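Local coordinates for cleavage and polyadenylation specificity factor 100 KD subunit (Methanosarcina mazei, PDB 2XR1), which probably terminates transcription by cutting nascent RNA at the exit channel of RNA polymerase and degrading the released RNA, with the help of two zinc ions, at residues B[107-112]-B[136-141]; B[312-317]-B[326-331]; B[265-270]-B[307-312]; B[29-34]-B[165-170]; B[441-446]-B[504-509]. One frame throughout, in Å; residues are numbered along the deposited sequence.

Interaction 1: residues B[107-112]-B[136-141]; sequences IIEAEK and KVVRTP
Glu-109 and Val-138 run alongside each other from the same face of a parallel strand pair, and Ile-107 and Lys-136 occupy that face two residues earlier. CD1 of Ile-107 rests 3.7 Å from CB of Lys-136, before the lysine chain bends at chi2 (-55°) and carries its amino end away. Glu-109 is extended beyond CG and crosses the ring of Pro-141 at about a right angle, with OE1 3.4 Å from Pro-141 CD; the hydroxyl of Ser-95 hydrogen-bonds the same OE1. On the opposite face Val-137 meets its neighbours only lightly: its CG2 lies 4.4 Å from Ile-108 CB and its CG1 is near the methyl of Ala-110. Backbone bonds alternate, Ile-108 and Ala-110 each giving an N-H to the partner strand and taking one back. The last of them joins Thr-140 N to Ala-110 O at 2.9 Å. There the extended Arg-139 lays one face of its guanidinium over Glu-111 O. The pair belongs to the beta-alpha-alpha-beta core of the second KH domain. Strand 105-110 is central, with strand 94-99 antiparallel on its other side, where Ile-108 touches Ile-94 and Tyr-97, while Val-137 reaches Pro-113 and Val-116 of helix 113-116.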
# COMPACT_ATOMS: atom_id res chain seq x y z
N ILE B 107 20.00 -33.28 23.79
CA ILE B 107 21.01 -33.42 22.77
C ILE B 107 22.27 -33.93 23.43
O ILE B 107 22.72 -33.34 24.38
CB ILE B 107 21.34 -32.09 22.11
CG1 ILE B 107 20.09 -31.44 21.50
CG2 ILE B 107 22.37 -32.29 21.00
CD1 ILE B 107 19.59 -32.14 20.32
N ILE B 108 22.81 -35.02 22.92
CA ILE B 108 24.06 -35.59 23.41
C ILE B 108 25.09 -35.46 22.30
O ILE B 108 24.83 -35.87 21.18
CB ILE B 108 23.89 -37.07 23.75
CG1 ILE B 108 23.04 -37.22 25.01
CG2 ILE B 108 25.23 -37.75 23.87
CD1 ILE B 108 22.77 -38.66 25.40
N GLU B 109 26.25 -34.91 22.62
CA GLU B 109 27.32 -34.80 21.65
C GLU B 109 28.30 -35.91 21.92
O GLU B 109 28.81 -35.99 23.00
CB GLU B 109 28.03 -33.46 21.75
CG GLU B 109 27.27 -32.32 21.10
CD GLU B 109 28.01 -30.98 21.19
OE1 GLU B 109 29.24 -30.98 21.48
OE2 GLU B 109 27.36 -29.93 20.98
N ALA B 110 28.56 -36.76 20.93
CA ALA B 110 29.46 -37.87 21.09
C ALA B 110 30.42 -37.97 19.92
O ALA B 110 30.05 -37.72 18.78
CB ALA B 110 28.68 -39.15 21.20
N GLU B 111 31.67 -38.33 20.21
CA GLU B 111 32.67 -38.59 19.17
C GLU B 111 32.27 -39.83 18.33
O GLU B 111 32.44 -39.85 17.11
CB GLU B 111 34.06 -38.76 19.81
CG GLU B 111 35.25 -38.33 18.94
CD GLU B 111 36.50 -37.95 19.75
OE1 GLU B 111 36.55 -36.81 20.29
OE2 GLU B 111 37.45 -38.76 19.83
N LYS B 112 31.74 -40.85 19.01
CA LYS B 112 31.21 -42.05 18.34
C LYS B 112 29.71 -42.19 18.63
O LYS B 112 29.32 -42.86 19.59
CB LYS B 112 31.96 -43.29 18.82
N LYS B 136 18.53 -37.22 21.53
CA LYS B 136 18.87 -36.95 20.15
C LYS B 136 20.38 -36.92 20.11
O LYS B 136 20.99 -35.99 20.61
CB LYS B 136 18.30 -35.60 19.70
CG LYS B 136 16.81 -35.40 19.96
CD LYS B 136 15.97 -36.52 19.36
CE LYS B 136 14.50 -36.12 19.22
NZ LYS B 136 13.68 -37.19 18.56
N VAL B 137 20.99 -37.94 19.54
CA VAL B 137 22.44 -38.03 19.56
C VAL B 137 23.01 -37.40 18.31
O VAL B 137 22.45 -37.53 17.22
CB VAL B 137 22.91 -39.46 19.70
CG1 VAL B 137 24.42 -39.50 19.79
CG2 VAL B 137 22.29 -40.08 20.94
N VAL B 138 24.14 -36.73 18.47
CA VAL B 138 24.73 -35.90 17.43
C VAL B 138 26.24 -36.06 17.52
O VAL B 138 26.78 -36.27 18.59
CB VAL B 138 24.27 -34.40 17.60
CG1 VAL B 138 25.43 -33.44 17.52
CG2 VAL B 138 23.13 -34.04 16.59
N ARG B 139 26.92 -35.98 16.39
CA ARG B 139 28.36 -36.14 16.33
C ARG B 139 29.03 -34.89 16.88
O ARG B 139 28.60 -33.79 16.58
CB ARG B 139 28.80 -36.41 14.88
CG ARG B 139 30.12 -37.16 14.76
CD ARG B 139 30.66 -37.13 13.31
NE ARG B 139 31.63 -38.20 13.04
CZ ARG B 139 32.87 -38.26 13.55
NH1 ARG B 139 33.33 -37.33 14.39
NH2 ARG B 139 33.65 -39.29 13.24
N THR B 140 30.07 -35.07 17.70
CA THR B 140 30.73 -33.96 18.38
C THR B 140 31.41 -33.03 17.41
O THR B 140 32.35 -33.42 16.72
CB THR B 140 31.80 -34.43 19.36
OG1 THR B 140 31.17 -35.17 20.41
CG2 THR B 140 32.56 -33.23 19.92
N PRO B 141 30.95 -31.77 17.37
CA PRO B 141 31.51 -30.81 16.45
C PRO B 141 32.99 -30.58 16.70
O PRO B 141 33.40 -30.40 17.84
CB PRO B 141 30.73 -29.53 16.76
CG PRO B 141 29.43 -30.04 17.25
CD PRO B 141 29.81 -31.20 18.11

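Interaction 2: residues B[312-317]-B[326-331]; sequences DYEEVT and TFHNAG
Tyr-313 and Glu-314 form the corner of a type II beta turn, from Asp-312 to Glu-315, that docks on strand 323-329 through a nearly straight hydrogen bond from Glu-314 N to Phe-327 O (2.7 Å, 169°). In the metallo-beta-lactamase fold this loop carries the chain from strand 308-310, at the edge of one sheet, to strand 317-320, at the edge of the other. The tyrosine ring lies over the strand backbone: CG is anti to the carbonyl carbon (chi1 -64°), and one face receives Asn-329 N, 3.8 Å above the plane and over the ring centre. The amide of Asn-329 stands almost perpendicular to the ring. Both polar ends are held elsewhere, Tyr-313 OH by Ser-336 O and Asn-329 ND2 by Asp-365 O. Thr-326 CG2 packs 3.6 Å from Glu-314 CA. Just past the strand, Ala-330 leads to the zinc ligand His-332. A water fills the angle between turn and strand: it donates to Asp-312 O at 2.8 Å and to Glu-315 O at 2.6 Å, and accepts from Phe-327 N at 2.6 Å.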
# COMPACT_ATOMS: atom_id res chain seq x y z
N ASP B 312 12.82 -26.19 10.00
CA ASP B 312 13.70 -26.84 9.04
C ASP B 312 13.15 -26.77 7.61
O ASP B 312 11.93 -26.59 7.37
CB ASP B 312 13.94 -28.27 9.47
CG ASP B 312 14.83 -28.37 10.73
OD1 ASP B 312 16.04 -28.10 10.64
OD2 ASP B 312 14.35 -28.74 11.83
N TYR B 313 14.06 -26.92 6.64
CA TYR B 313 13.64 -27.09 5.26
C TYR B 313 12.53 -28.15 5.15
O TYR B 313 12.56 -29.20 5.85
CB TYR B 313 14.80 -27.53 4.40
CG TYR B 313 15.93 -26.56 4.27
CD1 TYR B 313 15.72 -25.19 4.28
CD2 TYR B 313 17.22 -27.00 4.04
CE1 TYR B 313 16.78 -24.29 4.11
CE2 TYR B 313 18.26 -26.12 3.86
CZ TYR B 313 18.04 -24.77 3.90
OH TYR B 313 19.10 -23.87 3.75
N GLU B 314 11.59 -27.89 4.24
CA GLU B 314 10.55 -28.86 3.83
C GLU B 314 9.48 -29.16 4.88
O GLU B 314 8.75 -30.12 4.77
CB GLU B 314 11.18 -30.18 3.35
CG GLU B 314 11.97 -30.06 2.06
CD GLU B 314 12.33 -31.43 1.46
OE1 GLU B 314 11.89 -32.51 1.98
OE2 GLU B 314 13.08 -31.43 0.45
N GLU B 315 9.38 -28.31 5.88
CA GLU B 315 8.49 -28.52 6.99
C GLU B 315 7.38 -27.49 6.80
O GLU B 315 7.63 -26.29 6.97
CB GLU B 315 9.30 -28.30 8.26
CG GLU B 315 8.60 -28.47 9.58
CD GLU B 315 9.61 -28.55 10.74
OE1 GLU B 315 10.26 -27.52 11.10
OE2 GLU B 315 9.79 -29.67 11.29
N VAL B 316 6.20 -27.97 6.38
CA VAL B 316 5.05 -27.15 6.06
C VAL B 316 4.39 -26.67 7.33
O VAL B 316 3.97 -27.47 8.14
CB VAL B 316 3.96 -27.93 5.27
CG1 VAL B 316 2.84 -27.01 4.88
CG2 VAL B 316 4.57 -28.58 4.04
N THR B 317 4.23 -25.36 7.46
CA THR B 317 3.98 -24.74 8.75
C THR B 317 2.87 -23.70 8.61
O THR B 317 3.00 -22.74 7.86
CB THR B 317 5.29 -24.06 9.21
OG1 THR B 317 6.33 -25.04 9.21
CG2 THR B 317 5.19 -23.44 10.58
N THR B 326 6.71 -22.97 3.76
CA THR B 326 7.74 -24.02 3.64
C THR B 326 9.06 -23.42 3.21
O THR B 326 9.14 -22.76 2.16
CB THR B 326 7.41 -25.07 2.60
OG1 THR B 326 6.01 -25.33 2.56
CG2 THR B 326 8.16 -26.38 2.91
N PHE B 327 10.11 -23.68 3.98
CA PHE B 327 11.43 -23.24 3.55
C PHE B 327 12.10 -24.31 2.70
O PHE B 327 11.89 -25.50 2.93
CB PHE B 327 12.31 -22.96 4.76
CG PHE B 327 11.96 -21.72 5.53
CD1 PHE B 327 11.74 -20.51 4.88
CD2 PHE B 327 11.93 -21.76 6.91
CE1 PHE B 327 11.44 -19.38 5.61
CE2 PHE B 327 11.68 -20.62 7.67
CZ PHE B 327 11.44 -19.44 7.04
N HIS B 328 12.92 -23.89 1.74
CA HIS B 328 13.71 -24.82 0.93
C HIS B 328 15.13 -24.27 0.78
O HIS B 328 15.36 -23.09 0.93
CB HIS B 328 13.11 -25.00 -0.46
CG HIS B 328 11.71 -25.52 -0.49
ND1 HIS B 328 11.41 -26.85 -0.73
CD2 HIS B 328 10.52 -24.88 -0.42
CE1 HIS B 328 10.09 -27.00 -0.77
NE2 HIS B 328 9.53 -25.82 -0.58
N ASN B 329 16.07 -25.13 0.42
CA ASN B 329 17.44 -24.71 0.28
C ASN B 329 17.63 -23.59 -0.76
O ASN B 329 17.13 -23.69 -1.87
CB ASN B 329 18.32 -25.88 -0.11
CG ASN B 329 19.79 -25.47 -0.22
OD1 ASN B 329 20.45 -25.25 0.78
ND2 ASN B 329 20.31 -25.40 -1.45
N ALA B 330 18.35 -22.54 -0.41
CA ALA B 330 18.56 -21.43 -1.36
C ALA B 330 19.95 -21.49 -1.97
O ALA B 330 20.17 -20.91 -3.00
CB ALA B 330 18.37 -20.08 -0.69
N GLY B 331 20.89 -22.14 -1.29
CA GLY B 331 22.26 -22.27 -1.77
C GLY B 331 23.13 -21.03 -1.59
O GLY B 331 24.22 -20.97 -2.14
O HOH W 1 9.82 -25.19 6.08

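Interaction 3: residues B[265-270]-B[307-312]; sequences PVYCTP and HTIPLD
Tyr-267 and Ile-309 lie side by side on one face of two parallel strands, and the close packing of the contact is built round them. The ring brings CE1 to 3.9 Å from Ile-309 CB, while its CD1 has Leu-311 CD1 as a neighbour, so that Ile-309 and Leu-311 meet neighbouring carbons of the ring. CD1 of Ile-309 reaches back to Pro-265 CB at 3.7 Å, and Leu-166 and Val-169 of helix 159-173 close over this apolar group. The other face is buried too: in Thr-308, OG1 is anti to the carbonyl carbon (chi1 -55°), which sets CG2 anti to the backbone N, 3.7 Å from Cys-268 SG, beneath Arg-273 and Met-276 of helix 270-290. The backbones are joined by Val-266 N to His-307 O at 2.9 Å, Ile-309 N to Val-266 O at 2.8 Å, and Leu-311 N to Cys-268 O. The buried Thr-269 N-caps helix 270-290, its OG1 also bonded to Thr-272 OG1.

Beyond it the contact opens at the partly exposed Pro-270, Pro-310 and Asp-312. The prolines meet at an oblique angle, Pro-270 CG 4.1 Å from Pro-310 CB. OD1 of Asp-312 lies 3.5 Å from Pro-270 CG, though it hydrogen-bonds Tyr-464 OH. Parallel neighbours joined through helices in this way form a beta-alpha-beta unit, here at the edge of a sheet of the metallo-beta-lactamase fold.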
# COMPACT_ATOMS: atom_id res chain seq x y z
N PRO B 265 5.97 -13.70 16.09
CA PRO B 265 7.08 -14.57 15.84
C PRO B 265 7.98 -14.12 14.70
O PRO B 265 7.54 -13.38 13.81
CB PRO B 265 6.39 -15.85 15.44
CG PRO B 265 5.15 -15.39 14.77
CD PRO B 265 4.73 -14.18 15.44
N VAL B 266 9.23 -14.58 14.74
CA VAL B 266 10.16 -14.44 13.65
C VAL B 266 10.47 -15.86 13.22
O VAL B 266 10.92 -16.67 14.05
CB VAL B 266 11.45 -13.76 14.13
CG1 VAL B 266 12.43 -13.69 12.99
CG2 VAL B 266 11.16 -12.42 14.72
N TYR B 267 10.21 -16.21 11.96
CA TYR B 267 10.42 -17.59 11.48
C TYR B 267 11.64 -17.60 10.58
O TYR B 267 11.73 -16.76 9.69
CB TYR B 267 9.26 -18.12 10.65
CG TYR B 267 8.01 -18.31 11.41
CD1 TYR B 267 7.84 -19.40 12.22
CD2 TYR B 267 6.97 -17.40 11.30
CE1 TYR B 267 6.68 -19.59 12.94
CE2 TYR B 267 5.80 -17.56 12.01
CZ TYR B 267 5.67 -18.64 12.85
OH TYR B 267 4.54 -18.79 13.58
N CYS B 268 12.55 -18.55 10.83
CA CYS B 268 13.75 -18.74 10.02
C CYS B 268 14.31 -20.11 10.24
O CYS B 268 13.78 -20.85 11.02
CB CYS B 268 14.81 -17.73 10.39
SG CYS B 268 15.37 -18.01 12.06
N THR B 269 15.36 -20.48 9.51
CA THR B 269 15.98 -21.82 9.68
C THR B 269 16.79 -21.83 10.94
O THR B 269 17.10 -20.79 11.46
CB THR B 269 16.88 -22.22 8.49
OG1 THR B 269 17.88 -21.20 8.31
CG2 THR B 269 16.04 -22.39 7.21
N PRO B 270 17.10 -23.00 11.47
CA PRO B 270 17.94 -23.00 12.72
C PRO B 270 19.30 -22.32 12.60
O PRO B 270 19.70 -21.60 13.50
CB PRO B 270 18.10 -24.49 13.03
CG PRO B 270 16.91 -25.14 12.39
CD PRO B 270 16.47 -24.30 11.21
N HIS B 307 11.34 -14.54 20.54
CA HIS B 307 10.25 -14.68 19.60
C HIS B 307 10.66 -15.43 18.36
O HIS B 307 9.87 -15.51 17.43
CB HIS B 307 9.72 -13.29 19.21
CG HIS B 307 9.00 -12.60 20.32
ND1 HIS B 307 9.67 -12.06 21.40
CD2 HIS B 307 7.69 -12.36 20.53
CE1 HIS B 307 8.78 -11.54 22.24
NE2 HIS B 307 7.57 -11.69 21.73
N THR B 308 11.86 -15.97 18.30
CA THR B 308 12.23 -16.67 17.10
C THR B 308 11.80 -18.15 17.16
O THR B 308 12.06 -18.84 18.16
CB THR B 308 13.74 -16.60 16.82
OG1 THR B 308 14.15 -15.24 16.78
CG2 THR B 308 14.08 -17.24 15.47
N ILE B 309 11.19 -18.62 16.07
CA ILE B 309 10.77 -20.01 15.94
C ILE B 309 11.43 -20.68 14.73
O ILE B 309 11.07 -20.44 13.60
CB ILE B 309 9.25 -20.12 15.84
CG1 ILE B 309 8.57 -19.37 17.00
CG2 ILE B 309 8.84 -21.56 15.81
CD1 ILE B 309 7.09 -19.16 16.81
N PRO B 310 12.44 -21.49 14.96
CA PRO B 310 13.12 -22.07 13.80
C PRO B 310 12.31 -23.13 13.14
O PRO B 310 11.65 -23.86 13.84
CB PRO B 310 14.35 -22.73 14.41
CG PRO B 310 14.00 -22.95 15.90
CD PRO B 310 13.15 -21.77 16.24
N LEU B 311 12.40 -23.24 11.82
CA LEU B 311 11.79 -24.30 11.05
C LEU B 311 12.81 -24.87 10.13
O LEU B 311 13.57 -24.13 9.50
CB LEU B 311 10.69 -23.73 10.19
CG LEU B 311 9.69 -22.83 10.89
CD1 LEU B 311 8.69 -22.40 9.80
CD2 LEU B 311 9.04 -23.54 12.07
N ASP B 312 12.82 -26.19 10.00
CA ASP B 312 13.70 -26.84 9.04
C ASP B 312 13.15 -26.77 7.61
O ASP B 312 11.93 -26.59 7.37
CB ASP B 312 13.94 -28.27 9.47
CG ASP B 312 14.83 -28.37 10.73
OD1 ASP B 312 16.04 -28.10 10.64
OD2 ASP B 312 14.35 -28.74 11.83

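Interaction 4: residues B[29-34]-B[165-170]; sequences DVEFEG and ILKTVG
Glu-31 is the first residue of 29-34 to meet the helix, its OE1 4.0 Å from CG of Lys-167. The two chains cross obliquely without pairing: OE2 of Glu-31 and NZ of Lys-167 stay 5.7 Å apart, though opposite charges at that distance may still attract weakly. At Phe-32 the ring turns away from the helix, to stack on His-174 and pack among Val-9, Leu-10 and Leu-13 of helix 7-18. The backbone O and the CB of Phe-32 make the approach, O 3.9 Å from Gly-170 CA, a closeness made possible by the absence of a side chain on that glycine. Strand 30-33 is an outer strand of the three-stranded sheet of the first KH domain, and helix 159-173 runs across it at nearly a right angle (86°). Glu-33 follows, its CB lying 4.0 Å from Leu-166 CB; its extended chain carries OE1 to a salt bridge with Arg-68. At Gly-34 the backbone takes up a positive phi (56°) and turns its N-H onto the helix, where N bonds Leu-166 O at 3.1 Å in an almost straight line (174°). That oxygen keeps its regular helical bond as well: Gly-170 N reaches it from the opposite face of the carbonyl plane, so two donors grip one acceptor. Val-169 CG1 then touches Gly-34 CA at 4.1 Å, and Gly-34 O receives a CA-H contact from Gly-170 CA at 3.6 Å.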
# COMPACT_ATOMS: atom_id res chain seq x y z
N ASP B 29 -2.51 -32.70 28.44
CA ASP B 29 -3.03 -31.48 27.81
C ASP B 29 -2.68 -31.43 26.33
O ASP B 29 -1.77 -32.13 25.83
CB ASP B 29 -2.51 -30.20 28.51
CG ASP B 29 -3.43 -29.73 29.66
OD1 ASP B 29 -3.58 -30.47 30.65
OD2 ASP B 29 -4.00 -28.60 29.57
N VAL B 30 -3.43 -30.57 25.65
CA VAL B 30 -3.28 -30.26 24.25
C VAL B 30 -3.27 -28.71 24.11
O VAL B 30 -4.16 -28.02 24.60
CB VAL B 30 -4.40 -30.98 23.46
CG1 VAL B 30 -4.77 -30.27 22.22
CG2 VAL B 30 -3.97 -32.38 23.15
N GLU B 31 -2.21 -28.19 23.49
CA GLU B 31 -1.98 -26.76 23.30
C GLU B 31 -1.40 -26.48 21.93
O GLU B 31 -0.60 -27.21 21.44
CB GLU B 31 -0.91 -26.26 24.28
CG GLU B 31 -1.41 -25.97 25.69
CD GLU B 31 -2.29 -24.70 25.80
OE1 GLU B 31 -2.25 -23.82 24.90
OE2 GLU B 31 -3.04 -24.59 26.79
N PHE B 32 -1.81 -25.39 21.32
CA PHE B 32 -1.17 -24.84 20.16
C PHE B 32 0.04 -24.03 20.63
O PHE B 32 -0.13 -23.06 21.34
CB PHE B 32 -2.10 -23.88 19.45
CG PHE B 32 -3.31 -24.53 18.85
CD1 PHE B 32 -3.19 -25.54 17.88
CD2 PHE B 32 -4.58 -24.08 19.18
CE1 PHE B 32 -4.31 -26.11 17.31
CE2 PHE B 32 -5.70 -24.64 18.61
CZ PHE B 32 -5.56 -25.66 17.67
N GLU B 33 1.26 -24.46 20.28
CA GLU B 33 2.45 -23.69 20.65
C GLU B 33 3.18 -23.31 19.39
O GLU B 33 3.77 -24.14 18.71
CB GLU B 33 3.35 -24.45 21.61
CG GLU B 33 2.67 -24.76 22.93
CD GLU B 33 3.52 -25.57 23.92
OE1 GLU B 33 4.72 -25.84 23.63
OE2 GLU B 33 2.97 -25.93 25.01
N GLY B 34 3.10 -22.03 19.05
CA GLY B 34 3.53 -21.57 17.75
C GLY B 34 2.79 -22.35 16.68
O GLY B 34 1.60 -22.68 16.84
N ILE B 165 4.84 -16.83 25.18
CA ILE B 165 4.86 -16.26 23.84
C ILE B 165 4.43 -17.29 22.81
O ILE B 165 3.78 -16.94 21.85
CB ILE B 165 6.27 -15.77 23.47
CG1 ILE B 165 6.70 -14.61 24.33
CG2 ILE B 165 6.37 -15.33 21.97
CD1 ILE B 165 8.17 -14.48 24.39
N LEU B 166 4.82 -18.56 22.97
CA LEU B 166 4.36 -19.60 22.05
C LEU B 166 2.85 -19.78 22.14
O LEU B 166 2.19 -19.97 21.12
CB LEU B 166 5.07 -20.94 22.28
CG LEU B 166 6.56 -21.05 21.88
CD1 LEU B 166 7.03 -22.48 21.96
CD2 LEU B 166 6.84 -20.51 20.51
N LYS B 167 2.29 -19.72 23.34
CA LYS B 167 0.85 -19.88 23.49
C LYS B 167 0.11 -18.76 22.80
O LYS B 167 -0.97 -18.99 22.25
CB LYS B 167 0.44 -19.86 24.95
CG LYS B 167 0.62 -21.14 25.69
CD LYS B 167 -0.08 -21.05 27.07
CE LYS B 167 0.84 -21.47 28.21
NZ LYS B 167 0.34 -20.93 29.51
N THR B 168 0.66 -17.55 22.87
CA THR B 168 -0.05 -16.37 22.35
C THR B 168 -0.03 -16.41 20.82
O THR B 168 -1.05 -16.22 20.16
CB THR B 168 0.54 -15.02 22.94
OG1 THR B 168 0.31 -14.99 24.36
CG2 THR B 168 -0.15 -13.81 22.34
N VAL B 169 1.14 -16.65 20.29
CA VAL B 169 1.34 -16.81 18.86
C VAL B 169 0.49 -17.94 18.31
O VAL B 169 -0.12 -17.81 17.25
CB VAL B 169 2.81 -17.09 18.58
CG1 VAL B 169 2.99 -17.58 17.17
CG2 VAL B 169 3.60 -15.84 18.86
N GLY B 170 0.45 -19.05 19.06
CA GLY B 170 -0.30 -20.24 18.68
C GLY B 170 -1.77 -19.95 18.49
O GLY B 170 -2.30 -20.21 17.41

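Interaction 5: residues B[441-446]-B[504-509]; sequences PEVPVY and PCVILA
The carbonyl oxygen of Val-506 accepts the N-H of Tyr-446 at 2.8 Å and is also approached by CA of Val-445 at 3.4 Å. Two further bonds extend the parallel ladder, Val-506 N to Pro-444 O and Leu-508 N to Tyr-446 O, the first of them almost straight (177°). Side chains sort onto the two faces. Val-445 and Val-506 share one of them as near-parallel neighbours, with their CG1 methyls 4.0 Å apart, and Leu-508 CD2 borders the same group; Leu-431 of helix 423-436 packs on Val-445. On the other face Tyr-446, its CG anti to the carbonyl carbon (chi1 -59°), swings its ring back along the partner chain, so that CE2 comes 3.8 Å from Cys-505 CB. The sulfur completes a sulfur-aromatic contact at the ring edge, SG lying 5.0 Å from the ring centroid and near the ring plane. Ile-507 touches the ring more lightly, and Ile-498 of helix 492-500 meets both residues. The strands are neighbours in the all-parallel sheet of the beta-CASP domain, with strand 486-489 beyond one and strand 414-417 beyond the other. No side chain contributes a hydrogen bond or ion pair across this contact: polar bonding is confined to main-chain groups, which set the register, while the flanks adhere through apolar and sulfur-aromatic contacts.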
# COMPACT_ATOMS: atom_id res chain seq x y z
N PRO B 441 51.71 -20.91 -1.19
CA PRO B 441 52.74 -21.30 -0.18
C PRO B 441 52.20 -21.36 1.24
O PRO B 441 51.28 -20.62 1.58
CB PRO B 441 53.78 -20.18 -0.29
CG PRO B 441 53.51 -19.52 -1.62
CD PRO B 441 52.02 -19.62 -1.81
N GLU B 442 52.77 -22.22 2.08
CA GLU B 442 52.30 -22.33 3.47
C GLU B 442 52.58 -21.00 4.18
O GLU B 442 53.72 -20.57 4.32
CB GLU B 442 52.90 -23.53 4.22
CG GLU B 442 53.07 -24.80 3.35
CD GLU B 442 53.08 -26.11 4.15
OE1 GLU B 442 53.90 -26.23 5.11
OE2 GLU B 442 52.26 -27.01 3.81
N VAL B 443 51.49 -20.36 4.59
CA VAL B 443 51.49 -19.00 5.10
C VAL B 443 50.20 -18.87 5.93
O VAL B 443 49.24 -19.60 5.67
CB VAL B 443 51.52 -17.96 3.94
CG1 VAL B 443 50.12 -17.54 3.49
CG2 VAL B 443 52.28 -16.76 4.33
N PRO B 444 50.20 -18.01 6.96
CA PRO B 444 49.05 -17.86 7.88
C PRO B 444 47.88 -17.13 7.27
O PRO B 444 48.04 -16.03 6.75
CB PRO B 444 49.62 -17.05 9.05
CG PRO B 444 50.96 -16.53 8.59
CD PRO B 444 51.43 -17.40 7.49
N VAL B 445 46.71 -17.73 7.33
CA VAL B 445 45.49 -17.09 6.86
C VAL B 445 44.75 -16.56 8.08
O VAL B 445 44.07 -17.32 8.77
CB VAL B 445 44.62 -18.08 6.11
CG1 VAL B 445 43.34 -17.43 5.63
CG2 VAL B 445 45.42 -18.67 4.97
N TYR B 446 44.92 -15.27 8.37
CA TYR B 446 44.28 -14.64 9.53
C TYR B 446 42.82 -14.38 9.21
O TYR B 446 42.48 -14.12 8.07
CB TYR B 446 44.98 -13.35 9.93
CG TYR B 446 46.42 -13.54 10.29
CD1 TYR B 446 46.80 -13.96 11.54
CD2 TYR B 446 47.43 -13.31 9.36
CE1 TYR B 446 48.17 -14.14 11.88
CE2 TYR B 446 48.79 -13.50 9.68
CZ TYR B 446 49.14 -13.90 10.93
OH TYR B 446 50.47 -14.08 11.25
N PRO B 504 54.60 -11.90 4.93
CA PRO B 504 53.68 -12.39 3.88
C PRO B 504 52.63 -13.33 4.42
O PRO B 504 52.96 -14.28 5.08
CB PRO B 504 54.59 -13.15 2.93
CG PRO B 504 55.96 -12.61 3.19
CD PRO B 504 56.00 -12.26 4.65
N CYS B 505 51.37 -13.06 4.12
CA CYS B 505 50.27 -13.83 4.67
C CYS B 505 48.99 -13.52 3.90
O CYS B 505 49.04 -12.81 2.89
CB CYS B 505 50.11 -13.48 6.16
SG CYS B 505 49.71 -11.73 6.44
N VAL B 506 47.87 -14.08 4.35
CA VAL B 506 46.55 -13.76 3.79
C VAL B 506 45.65 -13.27 4.92
O VAL B 506 45.64 -13.85 6.01
CB VAL B 506 45.88 -14.98 3.13
CG1 VAL B 506 44.44 -14.69 2.87
CG2 VAL B 506 46.55 -15.39 1.87
N ILE B 507 44.88 -12.23 4.67
CA ILE B 507 43.95 -11.73 5.67
C ILE B 507 42.50 -11.75 5.15
O ILE B 507 42.17 -10.98 4.24
CB ILE B 507 44.34 -10.32 6.13
CG1 ILE B 507 45.80 -10.35 6.59
CG2 ILE B 507 43.45 -9.84 7.26
CD1 ILE B 507 46.27 -9.08 7.20
N LEU B 508 41.67 -12.63 5.69
CA LEU B 508 40.23 -12.51 5.54
C LEU B 508 39.77 -11.61 6.67
O LEU B 508 40.10 -11.85 7.82
CB LEU B 508 39.53 -13.86 5.61
CG LEU B 508 39.41 -14.54 4.24
CD1 LEU B 508 40.52 -14.12 3.34
CD2 LEU B 508 39.37 -16.06 4.33
N ALA B 509 39.05 -10.55 6.34
CA ALA B 509 38.64 -9.60 7.36
C ALA B 509 37.39 -8.90 6.94
O ALA B 509 37.11 -8.72 5.74
CB ALA B 509 39.74 -8.59 7.64

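From the N terminus, interaction 4 opens first and closes a loop of 130 residues, bringing helix 159-173 back to the first KH domain; interaction 1, inside the second KH domain, nests within that loop. Interactions 3, 2 and 5 then follow in series, and none cross. Interaction 3 closes the helical loop between two strands of the metallo-beta-lactamase region, and interaction 2 begins at Asp-312, which they share; Phe-327 and Tyr-313 pack on Cys-268 and Thr-269. Interactions 3 and 4 touch too, through side chains of helix 159-173 such as Ile-165 on His-307, which ties the KH module to the nuclease core. Interaction 5 stands apart in the beta-CASP domain, its centre about 50 Å from that of interaction 4.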